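Local structure of Acarbose/maltose binding protein GacH (Streptomyces glaucescens, 3K01) at residues K73-A78 and A96-I101; S117-Q122 and L335-S340; I140-L145 and P358-A363. The protein binds acarbose and an acarbose homolog as the extracellular solute receptor of an ABC transporter, and probably maltose as well. One frame throughout, in Å; residues are numbered along the deposited sequence.

Contact 1. Residues K73-A78 and A96-I101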
loop_
_atom_site.group_PDB
_atom_site.type_symbol
_atom_site.label_atom_id
_atom_site.label_comp_id
_atom_site.label_asym_id
_atom_site.label_seq_id
_atom_site.Cartn_x
_atom_site.Cartn_y
_atom_site.Cartn_z
ATOM N N LYS A 73 19.460 -5.365 2.447
ATOM C CA LYS A 73 20.249 -5.574 3.659
ATOM C C LYS A 73 19.835 -6.885 4.337
ATOM O O LYS A 73 20.673 -7.664 4.786
ATOM C CB LYS A 73 20.068 -4.390 4.604
ATOM C CG LYS A 73 21.041 -4.353 5.775
ATOM C CD LYS A 73 20.663 -3.273 6.782
ATOM C CE LYS A 73 21.618 -3.202 7.989
ATOM N NZ LYS A 73 23.003 -2.850 7.610
ATOM N N PHE A 74 18.526 -7.142 4.374
ATOM C CA PHE A 74 18.023 -8.342 5.039
ATOM C C PHE A 74 18.413 -9.577 4.245
ATOM O O PHE A 74 18.911 -10.566 4.809
ATOM C CB PHE A 74 16.504 -8.288 5.250
ATOM C CG PHE A 74 15.944 -9.542 5.855
ATOM C CD1 PHE A 74 16.160 -9.806 7.201
ATOM C CD2 PHE A 74 15.243 -10.462 5.083
ATOM C CE1 PHE A 74 15.642 -10.962 7.791
ATOM C CE2 PHE A 74 14.730 -11.629 5.658
ATOM C CZ PHE A 74 14.945 -11.873 7.017
ATOM N N LYS A 75 18.238 -9.521 2.925
ATOM C CA LYS A 75 18.610 -10.672 2.115
ATOM C C LYS A 75 20.094 -10.982 2.210
ATOM O O LYS A 75 20.481 -12.146 2.233
ATOM C CB LYS A 75 18.199 -10.452 0.660
ATOM C CG LYS A 75 16.708 -10.552 0.439
ATOM C CD LYS A 75 16.395 -10.423 -1.057
ATOM C CE LYS A 75 14.909 -10.575 -1.296
ATOM N NZ LYS A 75 14.577 -10.475 -2.748
ATOM N N ASN A 76 20.920 -9.952 2.229
ATOM C CA ASN A 76 22.363 -10.162 2.316
ATOM C C ASN A 76 22.792 -10.769 3.648
ATOM O O ASN A 76 23.649 -11.649 3.680
ATOM C CB ASN A 76 23.116 -8.855 2.062
ATOM C CG ASN A 76 22.986 -8.395 0.619
ATOM O OD1 ASN A 76 22.661 -9.187 -0.273
ATOM N ND2 ASN A 76 23.202 -7.107 0.394
ATOM N N ALA A 77 22.195 -10.299 4.735
ATOM C CA ALA A 77 22.539 -10.832 6.060
ATOM C C ALA A 77 22.082 -12.275 6.176
ATOM O O ALA A 77 22.847 -13.146 6.586
ATOM C CB ALA A 77 21.909 -9.991 7.159
ATOM N N ALA A 78 20.835 -12.549 5.785
ATOM C CA ALA A 78 20.333 -13.925 5.835
ATOM C C ALA A 78 21.130 -14.857 4.919
ATOM O O ALA A 78 21.488 -15.979 5.285
ATOM C CB ALA A 78 18.850 -13.961 5.486
ATOM N N ALA A 96 6.117 -12.562 0.858
ATOM C CA ALA A 96 6.312 -13.647 -0.100
ATOM C C ALA A 96 7.717 -13.615 -0.691
ATOM O O ALA A 96 8.297 -14.674 -0.944
ATOM C CB ALA A 96 5.289 -13.583 -1.186
ATOM N N ASP A 97 8.278 -12.426 -0.889
ATOM C CA ASP A 97 9.643 -12.275 -1.404
ATOM C C ASP A 97 10.587 -13.043 -0.458
ATOM O O ASP A 97 11.287 -13.988 -0.867
ATOM C CB ASP A 97 9.973 -10.770 -1.486
ATOM C CG ASP A 97 11.298 -10.463 -2.140
ATOM O OD1 ASP A 97 11.939 -11.386 -2.688
ATOM O OD2 ASP A 97 11.657 -9.269 -2.086
ATOM N N PHE A 98 10.607 -12.679 0.815
ATOM C CA PHE A 98 11.548 -13.302 1.765
ATOM C C PHE A 98 11.175 -14.757 2.032
ATOM O O PHE A 98 12.067 -15.595 2.172
ATOM C CB PHE A 98 11.524 -12.546 3.088
ATOM C CG PHE A 98 12.023 -11.111 3.030
ATOM C CD1 PHE A 98 12.902 -10.643 2.054
ATOM C CD2 PHE A 98 11.631 -10.253 4.028
ATOM C CE1 PHE A 98 13.325 -9.297 2.075
ATOM C CE2 PHE A 98 12.049 -8.920 4.060
ATOM C CZ PHE A 98 12.896 -8.448 3.075
ATOM N N ALA A 99 9.891 -15.083 2.131
ATOM C CA ALA A 99 9.517 -16.472 2.446
ATOM C C ALA A 99 9.882 -17.398 1.291
ATOM O O ALA A 99 10.270 -18.565 1.529
ATOM C CB ALA A 99 8.047 -16.581 2.779
ATOM N N SER A 100 9.743 -16.914 0.059
ATOM C CA SER A 100 10.011 -17.723 -1.113
ATOM C C SER A 100 11.454 -18.149 -1.220
ATOM O O SER A 100 11.743 -19.091 -1.979
ATOM C CB SER A 100 9.619 -16.990 -2.399
ATOM O OG SER A 100 10.541 -15.947 -2.667
ATOM N N ILE A 101 12.352 -17.451 -0.525
ATOM C CA ILE A 101 13.787 -17.812 -0.511
ATOM C C ILE A 101 14.255 -18.316 0.852
ATOM O O ILE A 101 15.447 -18.385 1.132
ATOM C CB ILE A 101 14.685 -16.700 -1.072
ATOM C CG1 ILE A 101 14.500 -15.397 -0.289
ATOM C CG2 ILE A 101 14.368 -16.485 -2.558
ATOM C CD1 ILE A 101 15.413 -14.273 -0.777
#

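Contact 2. Residues S117-Q122 and L335-S340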
loop_
_atom_site.group_PDB
_atom_site.type_symbol
_atom_site.label_atom_id
_atom_site.label_comp_id
_atom_site.label_asym_id
_atom_site.label_seq_id
_atom_site.Cartn_x
_atom_site.Cartn_y
_atom_site.Cartn_z
ATOM N N SER A 117 -8.394 -12.774 14.609
ATOM C CA SER A 117 -9.447 -12.446 13.636
ATOM C C SER A 117 -9.773 -10.979 13.563
ATOM O O SER A 117 -10.611 -10.536 12.792
ATOM C CB SER A 117 -10.698 -13.213 13.916
ATOM O OG SER A 117 -11.469 -13.250 12.729
ATOM N N ASP A 118 -9.124 -10.238 14.426
ATOM C CA ASP A 118 -9.259 -8.828 14.536
ATOM C C ASP A 118 -8.721 -8.114 13.276
ATOM O O ASP A 118 -9.119 -7.029 12.972
ATOM C CB ASP A 118 -8.449 -8.415 15.786
ATOM C CG ASP A 118 -8.789 -7.045 16.322
ATOM O OD1 ASP A 118 -9.831 -6.473 16.073
ATOM O OD2 ASP A 118 -7.973 -6.542 17.084
ATOM N N HIS A 119 -7.796 -8.711 12.540
ATOM C CA HIS A 119 -7.173 -7.940 11.451
ATOM C C HIS A 119 -8.072 -7.803 10.233
ATOM O O HIS A 119 -8.832 -8.716 9.892
ATOM C CB HIS A 119 -5.841 -8.544 11.043
ATOM C CG HIS A 119 -4.829 -8.525 12.132
ATOM N ND1 HIS A 119 -4.107 -7.398 12.457
ATOM C CD2 HIS A 119 -4.440 -9.485 13.002
ATOM C CE1 HIS A 119 -3.293 -7.671 13.458
ATOM N NE2 HIS A 119 -3.495 -8.928 13.821
ATOM N N LEU A 120 -7.980 -6.654 9.571
ATOM C CA LEU A 120 -8.611 -6.471 8.268
ATOM C C LEU A 120 -8.248 -7.639 7.360
ATOM O O LEU A 120 -7.115 -8.101 7.360
ATOM C CB LEU A 120 -8.144 -5.159 7.647
ATOM C CG LEU A 120 -8.649 -3.885 8.340
ATOM C CD1 LEU A 120 -7.851 -2.674 7.841
ATOM C CD2 LEU A 120 -10.154 -3.656 8.142
ATOM N N PRO A 121 -9.212 -8.115 6.549
ATOM C CA PRO A 121 -8.951 -9.369 5.813
ATOM C C PRO A 121 -7.765 -9.253 4.841
ATOM O O PRO A 121 -6.960 -10.183 4.700
ATOM C CB PRO A 121 -10.277 -9.624 5.078
ATOM C CG PRO A 121 -10.911 -8.274 4.983
ATOM C CD PRO A 121 -10.566 -7.596 6.299
ATOM N N GLN A 122 -7.616 -8.099 4.199
ATOM C CA GLN A 122 -6.510 -7.934 3.277
ATOM C C GLN A 122 -5.164 -7.983 4.006
ATOM O O GLN A 122 -4.192 -8.522 3.509
ATOM C CB GLN A 122 -6.603 -6.603 2.509
ATOM C CG GLN A 122 -7.870 -6.448 1.684
ATOM C CD GLN A 122 -8.969 -5.738 2.463
ATOM O OE1 GLN A 122 -9.011 -5.778 3.703
ATOM N NE2 GLN A 122 -9.866 -5.072 1.737
ATOM N N LEU A 335 -2.094 3.872 9.812
ATOM C CA LEU A 335 -3.411 3.249 9.868
ATOM C C LEU A 335 -3.315 1.815 10.403
ATOM O O LEU A 335 -2.543 1.022 9.886
ATOM C CB LEU A 335 -4.073 3.241 8.475
ATOM C CG LEU A 335 -4.159 4.627 7.829
ATOM C CD1 LEU A 335 -4.552 4.507 6.372
ATOM C CD2 LEU A 335 -5.156 5.531 8.589
ATOM N N PRO A 336 -4.124 1.493 11.434
ATOM C CA PRO A 336 -4.020 0.147 12.004
ATOM C C PRO A 336 -4.590 -0.946 11.131
ATOM O O PRO A 336 -5.411 -0.706 10.238
ATOM C CB PRO A 336 -4.827 0.237 13.301
ATOM C CG PRO A 336 -5.606 1.518 13.233
ATOM C CD PRO A 336 -5.126 2.352 12.113
ATOM N N THR A 337 -4.195 -2.180 11.423
ATOM C CA THR A 337 -4.813 -3.304 10.748
ATOM C C THR A 337 -5.889 -3.957 11.582
ATOM O O THR A 337 -6.702 -4.712 11.053
ATOM C CB THR A 337 -3.798 -4.364 10.385
ATOM O OG1 THR A 337 -3.222 -4.912 11.592
ATOM C CG2 THR A 337 -2.710 -3.769 9.527
ATOM N N ARG A 338 -5.939 -3.675 12.868
ATOM C CA ARG A 338 -6.934 -4.325 13.761
ATOM C C ARG A 338 -8.259 -3.588 13.749
ATOM O O ARG A 338 -8.290 -2.434 14.015
ATOM C CB ARG A 338 -6.383 -4.370 15.179
ATOM C CG ARG A 338 -5.346 -5.479 15.362
ATOM C CD ARG A 338 -4.824 -5.517 16.794
ATOM N NE ARG A 338 -3.934 -6.642 16.990
ATOM C CZ ARG A 338 -4.374 -7.843 17.252
ATOM N NH1 ARG A 338 -5.582 -8.042 17.670
ATOM N NH2 ARG A 338 -3.570 -8.845 17.153
ATOM N N THR A 339 -9.334 -4.281 13.443
ATOM C CA THR A 339 -10.628 -3.624 13.346
ATOM C C THR A 339 -11.032 -2.979 14.675
ATOM O O THR A 339 -11.619 -1.897 14.693
ATOM C CB THR A 339 -11.715 -4.580 12.822
ATOM O OG1 THR A 339 -11.903 -5.639 13.762
ATOM C CG2 THR A 339 -11.319 -5.174 11.494
ATOM N N SER A 340 -10.663 -3.613 15.779
ATOM C CA SER A 340 -11.001 -3.100 17.109
ATOM C C SER A 340 -10.394 -1.738 17.360
ATOM O O SER A 340 -10.994 -0.899 18.064
ATOM C CB SER A 340 -10.547 -4.066 18.212
ATOM O OG SER A 340 -9.124 -4.178 18.292
HETATM O O HOH W 1 -1.360 -10.235 15.126
#

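Contact 3. Residues I140-L145 and P358-A363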
loop_
_atom_site.group_PDB
_atom_site.type_symbol
_atom_site.label_atom_id
_atom_site.label_comp_id
_atom_site.label_asym_id
_atom_site.label_seq_id
_atom_site.Cartn_x
_atom_site.Cartn_y
_atom_site.Cartn_z
ATOM N N ILE A 140 -1.576 -0.587 7.464
ATOM C CA ILE A 140 -2.084 -0.695 6.082
ATOM C C ILE A 140 -2.159 0.683 5.445
ATOM O O ILE A 140 -2.331 1.678 6.138
ATOM C CB ILE A 140 -3.497 -1.375 6.075
ATOM C CG1 ILE A 140 -4.045 -1.633 4.647
ATOM C CG2 ILE A 140 -4.507 -0.599 6.933
ATOM C CD1 ILE A 140 -5.083 -2.747 4.607
ATOM N N ASP A 141 -2.016 0.727 4.124
ATOM C CA ASP A 141 -2.388 1.943 3.424
ATOM C C ASP A 141 -2.881 1.576 2.023
ATOM O O ASP A 141 -2.957 0.394 1.646
ATOM C CB ASP A 141 -1.240 2.965 3.429
ATOM C CG ASP A 141 0.008 2.450 2.777
ATOM O OD1 ASP A 141 -0.086 1.649 1.825
ATOM O OD2 ASP A 141 1.116 2.843 3.215
ATOM N N THR A 142 -3.304 2.593 1.280
ATOM C CA THR A 142 -3.852 2.383 -0.065
ATOM C C THR A 142 -3.866 3.718 -0.781
ATOM O O THR A 142 -3.449 4.740 -0.227
ATOM C CB THR A 142 -5.276 1.775 0.021
ATOM O OG1 THR A 142 -5.709 1.292 -1.262
ATOM C CG2 THR A 142 -6.306 2.744 0.570
ATOM N N LEU A 143 -4.359 3.696 -2.009
ATOM C CA LEU A 143 -4.584 4.925 -2.779
ATOM C C LEU A 143 -6.024 5.366 -2.630
ATOM O O LEU A 143 -6.911 4.554 -2.389
ATOM C CB LEU A 143 -4.286 4.669 -4.263
ATOM C CG LEU A 143 -2.850 4.334 -4.624
ATOM C CD1 LEU A 143 -2.686 4.065 -6.137
ATOM C CD2 LEU A 143 -1.874 5.446 -4.186
ATOM N N ALA A 144 -6.239 6.677 -2.815
ATOM C CA ALA A 144 -7.538 7.297 -2.608
ATOM C C ALA A 144 -7.672 8.485 -3.543
ATOM O O ALA A 144 -6.669 8.999 -4.031
ATOM C CB ALA A 144 -7.677 7.759 -1.144
ATOM N N LEU A 145 -8.914 8.901 -3.788
ATOM C CA LEU A 145 -9.160 10.094 -4.600
ATOM C C LEU A 145 -9.117 11.346 -3.709
ATOM O O LEU A 145 -9.983 11.530 -2.852
ATOM C CB LEU A 145 -10.522 9.965 -5.251
ATOM C CG LEU A 145 -10.882 11.092 -6.234
ATOM C CD1 LEU A 145 -10.027 11.075 -7.469
ATOM C CD2 LEU A 145 -12.368 10.985 -6.572
ATOM N N PRO A 358 -12.440 4.896 4.585
ATOM C CA PRO A 358 -13.270 4.402 3.488
ATOM C C PRO A 358 -12.456 3.888 2.294
ATOM O O PRO A 358 -12.815 2.886 1.674
ATOM C CB PRO A 358 -14.123 5.633 3.121
ATOM C CG PRO A 358 -14.210 6.399 4.438
ATOM C CD PRO A 358 -12.821 6.267 5.005
ATOM N N ALA A 359 -11.333 4.542 1.998
ATOM C CA ALA A 359 -10.448 4.055 0.930
ATOM C C ALA A 359 -9.838 2.693 1.281
ATOM O O ALA A 359 -9.771 1.779 0.452
ATOM C CB ALA A 359 -9.355 5.082 0.673
ATOM N N VAL A 360 -9.412 2.537 2.530
ATOM C CA VAL A 360 -8.865 1.252 2.993
ATOM C C VAL A 360 -9.895 0.120 2.835
ATOM O O VAL A 360 -9.530 -1.019 2.526
ATOM C CB VAL A 360 -8.357 1.379 4.442
ATOM C CG1 VAL A 360 -8.109 0.008 5.103
ATOM C CG2 VAL A 360 -7.083 2.188 4.468
ATOM N N ASP A 361 -11.177 0.430 3.010
ATOM C CA ASP A 361 -12.226 -0.569 2.780
ATOM C C ASP A 361 -12.328 -1.018 1.325
ATOM O O ASP A 361 -12.954 -2.030 1.043
ATOM C CB ASP A 361 -13.601 -0.060 3.238
ATOM C CG ASP A 361 -13.772 -0.033 4.762
ATOM O OD1 ASP A 361 -12.965 -0.623 5.518
ATOM O OD2 ASP A 361 -14.768 0.586 5.173
ATOM N N LYS A 362 -11.701 -0.286 0.407
ATOM C CA LYS A 362 -11.666 -0.686 -0.999
ATOM C C LYS A 362 -10.383 -1.378 -1.368
ATOM O O LYS A 362 -10.187 -1.689 -2.552
ATOM C CB LYS A 362 -11.900 0.534 -1.909
ATOM C CG LYS A 362 -13.363 0.991 -1.935
ATOM C CD LYS A 362 -14.317 -0.087 -2.446
ATOM C CE LYS A 362 -15.725 0.445 -2.341
ATOM N NZ LYS A 362 -16.209 0.396 -0.923
ATOM N N ALA A 363 -9.491 -1.641 -0.420
ATOM C CA ALA A 363 -8.206 -2.231 -0.776
ATOM C C ALA A 363 -8.368 -3.612 -1.394
ATOM O O ALA A 363 -9.199 -4.409 -0.947
ATOM C CB ALA A 363 -7.303 -2.279 0.441
#

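Contact 1. Residues K73-A78 and A96-I101
Helix 73-78 and helix 96-100 run almost in the same direction, 12° from parallel, with their axes 11.5 Å apart and Lys75 and Phe98 the closest CA pair at 7.5 Å. Aromatic and long side chains span the gap between them. Phe74 lays its CD2 over the centre of one face of the Phe98 ring, 3.5 Å above its plane. The two rings meet obliquely, their planes 48° apart and their centroids 4.6 Å apart. The helices belong to an alpha/beta lobe of the solute-binding protein fold: helix 67-79 connects strand 58-64 to strand 87-91 on the far side of strand 28-34, and helix 92-100 follows directly. Met88 of strand 87-91 touches both phenylalanines from the sheet. On the outer side Lys75, extended beyond CG, stretches across the gap and crosses the side chain of Asp97 at about a right angle. There NZ donates to OD1 of Asp97 at 2.8 Å, a salt bridge made on the syn side of the carboxylate. The other oxygen, OD2, is held by ND2 of Asn71, one turn before Lys75, so both carboxylate oxygens are tied to helix 67-79. The aliphatic part of Lys75 packs as well: CE meets the edge of the Phe98 ring in its plane, 3.9 Å from CD1, and lies 3.8 Å from CD1 of Ile101.

Contact 2. Residues S117-Q122 and L335-S340
Asp118 grips residues 338-340 with its carboxylate and its carbonyl. The carboxylate swings opposite its own backbone N, which carries it to Arg338 and Ser340. Its OD2 accepts from NH1 of Arg338 at 2.9 Å through the anti lone pair, a salt bridge in which carboxylate and guanidinium planes stand 56° apart. OG of Ser340 lies 2.9 Å from the same OD2, though its proton has another acceptor within reach. On the syn side, OD1 takes the backbone N of Ser340 at 3.0 Å. The carbonyl O of Asp118 receives a straight bond (180°) from N of Thr339 at 2.8 Å. Thr339 OG1 sits equally near that carbonyl O and OD1, within reach of both. A second backbone bond, Leu120 N to Thr337 O at 2.8 Å, completes an isolated antiparallel beta bridge in which His119 and Arg338 are the non-hydrogen-bonded pair; it ties the loop leading into helix 121-125, with Leu120 as N-cap residue, to the loop between helices 322-332 and 345-348. The His119 ring is pinned by its edge: ND1 donates to OG1 of Thr337 at 2.8 Å, nearly in the ring plane, and that hydroxyl is also bonded to OE1 of Gln325. NE2 lies over one face of the Arg338 guanidinium, the two planes 64° apart, and meets a water at 2.8 Å that is only weakly bonded to NH2. Arg338 NE is anchored on the carbonyl of Ser320, which holds the guanidinium between helix 309-320 and Asp118. Packing takes over on the far side of the bridge, where CD2 of Leu120 rests 3.9 Å from CG2 of Thr339, and CD1 lies near O of Pro336.

Contact 3. Residues I140-L145 and P358-A363
Thr142 faces Ala359 and Val360 with its methyl, which makes the contact while its hydroxyl bonds elsewhere. From CB, with chi1 at -167°, OG1 lies anti to the backbone N, while CG2 is turned between N and the carbonyl carbon and lies against residues 359 and 360 of helix 351-360. This methyl has several neighbours: O of Ala359 at 3.6 Å, N of Val360 at 3.7 Å, CB of Ala359 at 3.8 Å and CG2 of Val360 at 4.0 Å. It thus rests on the peptide joining the two residues and on the side chains flanking it. The hydroxyl does its polar work outside: OG1 is hydrogen-bonded to the carbonyl of Pro294 and to OG of Ser293, and across the contact it merely comes within 4.3 Å of CB of Ala363. Flanking Thr142 are two small apolar meetings. On one side CB of Ala144 touches CB of Ala359 at 3.6 Å, which two alanines allow because neither carries anything beyond CB. On the other, Ile140 and Val360 reach toward each other tip to tip, with CG2 and CD1 of Ile140 both near CG1 of Val360, the first at 4.1 Å. Val360 also packs on Leu120. A type I turn from Val360 to Ala363, closed by Ala363 N on Val360 O, folds the chain back so that CB of Ala363 points toward the strand. Strand 132-148 pairs with 293-302 at Asp141 and with 254-259 and 279-283 from Ala144 and Leu145, consistent with the strand that passes between the two lobes in the hinge region of solute-binding proteins of this family.

In the fold
Contact 1 stands apart, its centre about 28 Å from that of contact 3 and 20 Å from the centre of the chain; it is partly buried, toward the surface of its lobe. It joins two helices near in sequence, with an aromatic pair inside and an ion pair toward the outside. Contacts 2 and 3 are buried and adjacent, with centres 13 Å apart, and each joins segments more than 200 residues apart whose order alternates along the chain. They also share bonds: Gln122 NE2 to Ala363 O, and Ile140 N to Leu335 O. Their chemistry nevertheless differs: loops meet through backbone bonds and an ion pair in contact 2, whereas strand and helix meet through small apolar groups in contact 3.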